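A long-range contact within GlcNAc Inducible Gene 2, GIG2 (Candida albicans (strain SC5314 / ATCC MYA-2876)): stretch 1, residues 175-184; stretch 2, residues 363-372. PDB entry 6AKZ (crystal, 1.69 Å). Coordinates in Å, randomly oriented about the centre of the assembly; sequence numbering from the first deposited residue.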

# COMPACT_ATOMS: atom_id res chain seq x y z
N GLY A 175 -8.62 -4.67 -8.40
CA GLY A 175 -8.23 -5.99 -8.95
C GLY A 175 -6.75 -6.16 -8.95
O GLY A 175 -6.00 -5.30 -9.43
N ASP A 176 -6.28 -7.27 -8.39
CA ASP A 176 -4.87 -7.58 -8.39
C ASP A 176 -4.68 -9.05 -8.67
O ASP A 176 -5.65 -9.84 -8.69
CB ASP A 176 -4.22 -7.14 -7.08
CG ASP A 176 -2.77 -6.64 -7.24
OD1 ASP A 176 -2.12 -6.95 -8.21
OD2 ASP A 176 -2.26 -5.95 -6.34
N ARG A 177 -3.41 -9.40 -8.81
CA ARG A 177 -3.10 -10.70 -9.36
C ARG A 177 -2.63 -11.63 -8.30
O ARG A 177 -2.86 -11.41 -7.13
CB ARG A 177 -2.15 -10.53 -10.48
CG ARG A 177 -0.92 -9.86 -10.14
CD ARG A 177 -0.24 -9.50 -11.42
NE ARG A 177 1.02 -8.82 -11.11
CZ ARG A 177 2.03 -8.70 -11.98
NH1 ARG A 177 1.95 -9.21 -13.23
NH2 ARG A 177 3.13 -8.10 -11.61
N ILE A 178 -2.17 -12.80 -8.73
CA ILE A 178 -1.65 -13.80 -7.84
C ILE A 178 -0.15 -14.04 -8.12
O ILE A 178 0.37 -13.74 -9.18
CB ILE A 178 -2.51 -15.07 -7.89
CG1 ILE A 178 -2.36 -15.80 -9.19
CG2 ILE A 178 -4.01 -14.73 -7.65
CD1 ILE A 178 -2.99 -17.19 -9.18
N ARG A 179 0.54 -14.54 -7.10
CA ARG A 179 1.91 -14.99 -7.23
C ARG A 179 1.99 -16.46 -6.83
O ARG A 179 1.38 -16.91 -5.84
CB ARG A 179 2.83 -14.14 -6.37
CG ARG A 179 4.18 -14.84 -6.17
CD ARG A 179 5.14 -13.97 -5.44
NE ARG A 179 4.77 -13.51 -4.07
CZ ARG A 179 4.82 -14.21 -2.93
NH1 ARG A 179 5.00 -15.53 -2.94
NH2 ARG A 179 4.68 -13.57 -1.75
N ILE A 180 2.64 -17.26 -7.68
CA ILE A 180 2.93 -18.64 -7.31
C ILE A 180 4.41 -18.81 -7.63
O ILE A 180 4.76 -18.94 -8.81
CB ILE A 180 2.10 -19.66 -8.13
CG1 ILE A 180 0.61 -19.41 -7.92
CG2 ILE A 180 2.39 -21.08 -7.68
CD1 ILE A 180 -0.29 -20.25 -8.81
N ARG A 181 5.26 -18.69 -6.60
CA ARG A 181 6.71 -18.64 -6.74
C ARG A 181 7.29 -20.02 -6.42
O ARG A 181 7.15 -20.53 -5.33
CB ARG A 181 7.33 -17.62 -5.85
CG ARG A 181 8.86 -17.46 -6.02
CD ARG A 181 9.30 -16.24 -5.29
NE ARG A 181 10.75 -16.13 -5.28
CZ ARG A 181 11.43 -15.24 -4.59
NH1 ARG A 181 10.83 -14.36 -3.79
NH2 ARG A 181 12.75 -15.21 -4.69
N GLU A 182 7.84 -20.67 -7.45
CA GLU A 182 8.53 -21.96 -7.25
C GLU A 182 9.89 -21.76 -6.55
O GLU A 182 10.57 -20.75 -6.77
CB GLU A 182 8.71 -22.70 -8.60
CG GLU A 182 7.39 -23.18 -9.18
CD GLU A 182 6.66 -24.20 -8.33
OE1 GLU A 182 7.30 -25.10 -7.76
OE2 GLU A 182 5.42 -24.11 -8.19
N PRO A 183 10.34 -22.80 -5.82
CA PRO A 183 11.71 -22.73 -5.30
C PRO A 183 12.71 -22.55 -6.38
O PRO A 183 12.54 -23.10 -7.49
CB PRO A 183 11.90 -24.07 -4.62
CG PRO A 183 10.52 -24.49 -4.19
CD PRO A 183 9.61 -23.95 -5.29
N GLY A 184 13.66 -21.70 -6.14
CA GLY A 184 14.72 -21.48 -7.09
C GLY A 184 14.48 -20.24 -7.88
O GLY A 184 15.38 -19.74 -8.53
N GLY A 363 13.08 -22.75 -0.03
CA GLY A 363 12.13 -23.57 0.67
C GLY A 363 11.68 -24.83 -0.03
O GLY A 363 12.15 -25.15 -1.12
N ASN A 364 10.75 -25.54 0.61
CA ASN A 364 10.34 -26.90 0.18
C ASN A 364 9.13 -26.96 -0.77
O ASN A 364 8.75 -28.04 -1.16
CB ASN A 364 10.07 -27.85 1.36
CG ASN A 364 9.23 -27.25 2.46
OD1 ASN A 364 8.78 -26.09 2.38
ND2 ASN A 364 9.00 -28.04 3.52
N GLY A 365 8.52 -25.83 -1.12
CA GLY A 365 7.38 -25.85 -2.02
C GLY A 365 7.09 -24.45 -2.46
O GLY A 365 7.76 -23.49 -2.09
N HIS A 366 6.05 -24.31 -3.26
CA HIS A 366 5.64 -23.03 -3.80
C HIS A 366 5.29 -22.05 -2.65
O HIS A 366 4.85 -22.45 -1.57
CB HIS A 366 4.43 -23.21 -4.81
CG HIS A 366 3.20 -23.72 -4.15
ND1 HIS A 366 2.22 -22.86 -3.64
CD2 HIS A 366 2.77 -24.98 -3.86
CE1 HIS A 366 1.25 -23.58 -3.11
NE2 HIS A 366 1.59 -24.85 -3.17
N SER A 367 5.65 -20.79 -2.90
CA SER A 367 5.31 -19.66 -2.07
C SER A 367 4.27 -18.84 -2.93
O SER A 367 4.61 -18.18 -3.91
CB SER A 367 6.52 -18.84 -1.77
OG SER A 367 6.12 -17.68 -1.16
N SER A 368 3.02 -18.95 -2.53
CA SER A 368 1.89 -18.42 -3.30
C SER A 368 0.97 -17.59 -2.42
O SER A 368 0.69 -17.94 -1.26
CB SER A 368 1.12 -19.54 -3.85
OG SER A 368 1.97 -20.41 -4.63
N VAL A 369 0.58 -16.46 -3.01
CA VAL A 369 -0.28 -15.53 -2.35
C VAL A 369 -1.29 -14.95 -3.31
O VAL A 369 -1.11 -14.90 -4.54
CB VAL A 369 0.46 -14.41 -1.60
CG1 VAL A 369 1.46 -14.97 -0.62
CG2 VAL A 369 1.10 -13.39 -2.54
N LEU A 370 -2.36 -14.44 -2.72
CA LEU A 370 -3.40 -13.72 -3.49
C LEU A 370 -3.43 -12.30 -2.95
O LEU A 370 -3.70 -12.11 -1.76
CB LEU A 370 -4.71 -14.43 -3.22
CG LEU A 370 -6.06 -14.03 -3.88
CD1 LEU A 370 -6.95 -15.25 -3.64
CD2 LEU A 370 -6.66 -12.83 -3.15
N TYR A 371 -3.03 -11.38 -3.79
CA TYR A 371 -2.92 -9.97 -3.43
C TYR A 371 -4.28 -9.34 -3.28
O TYR A 371 -5.13 -9.50 -4.17
CB TYR A 371 -2.12 -9.15 -4.45
CG TYR A 371 -0.61 -9.52 -4.39
CD1 TYR A 371 0.25 -8.89 -3.51
CD2 TYR A 371 -0.13 -10.57 -5.15
CE1 TYR A 371 1.60 -9.27 -3.42
CE2 TYR A 371 1.23 -10.92 -5.08
CZ TYR A 371 2.08 -10.30 -4.22
OH TYR A 371 3.42 -10.69 -4.10
N TYR A 372 -4.46 -8.60 -2.19
CA TYR A 372 -5.72 -7.85 -1.91
C TYR A 372 -5.40 -6.79 -0.89
O TYR A 372 -5.02 -7.14 0.22
CB TYR A 372 -6.83 -8.86 -1.47
CG TYR A 372 -8.19 -8.25 -1.30
CD1 TYR A 372 -8.68 -7.30 -2.24
CD2 TYR A 372 -9.06 -8.72 -0.31
CE1 TYR A 372 -9.97 -6.77 -2.09
CE2 TYR A 372 -10.32 -8.13 -0.13
CZ TYR A 372 -10.74 -7.17 -1.02
OH TYR A 372 -11.97 -6.56 -0.89
O HOH W 1 -7.31 -8.10 -5.37
O HOH W 2 -5.96 -11.28 -6.30
O HOH W 3 4.86 -10.09 -1.55

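What holds the two backbones together? Strands 178-181 and 367-371 run antiparallel, their N-to-C directions 176° apart, and they are joined as neighbours in a sheet. Arg-179 and Val-369 form one hydrogen-bonded pair, with Arg-179 N to Val-369 O at 3.1 Å and Val-369 N to Arg-179 O at 3.0 Å. Two residues along, Arg-181 N donates to Ser-367 O at 2.8 Å and Ser-367 N donates to Arg-181 O at 2.9 Å. The ladder loosens at its other end, where the bond from Tyr-371 N to Arg-177 O is weak at 3.3 Å. Between these rungs lie the non-hydrogen-bonded pairs, Ile-178 with Leu-370 and Ile-180 with Ser-368, whose CA atoms come as close as 4.1 Å in the second pair. Close by, Ser-368 CA lies 3.0 Å from Arg-179 O in a CA-H...O contact.

How does a buried arginine find partners here? Arg-179 lies on the same face of the sheet as Val-369 and Ser-367, and its side chain reaches polar groups at the two ends of the facing strand, Ser-367 and Tyr-371. Arg-179 NE donates to Tyr-371 OH at 3.1 Å with a nearly straight angle of 167°. Arg-179 NH1 donates to Ser-367 OG at 3.0 Å and makes a weak bond to Ser-367 O at 2.8 Å, where the angle of 119° is poor despite the short distance. Tyr-371 OH and Ser-367 O lie near the guanidinium plane, whereas Val-369 CG2 covers one of its faces, 3.7 Å from Arg-179 NH2.

Which contacts rest on packing? On the other face, Ile-178 CG2 meets Leu-370 CG at 4.3 Å, and Ile-180 CG2 lies 3.2 Å from Ser-368 OG. That hydroxyl shares a hydrogen bond with the imidazole of its own stretch, His-366 ND1 to Ser-368 OG at 2.7 Å. Beyond the strands, Pro-183 points toward the other stretch and sets Pro-183 CG 3.5 Å from Gly-363 O and 3.6 Å from Gly-365 O, so its ring packs against backbone.

What does water add near Tyr-371? Water 1 donates to Tyr-371 O at 2.9 Å and accepts a weak bond from Asp-176 N at 3.3 Å, bridging the stretches where the direct ladder has ended. At the phenol end, water 3 lies 3.0 Å from Tyr-371 OH and accepts a weak bond from Arg-179 NH2 at 3.5 Å, adding a solvent link beside the direct bond from NE.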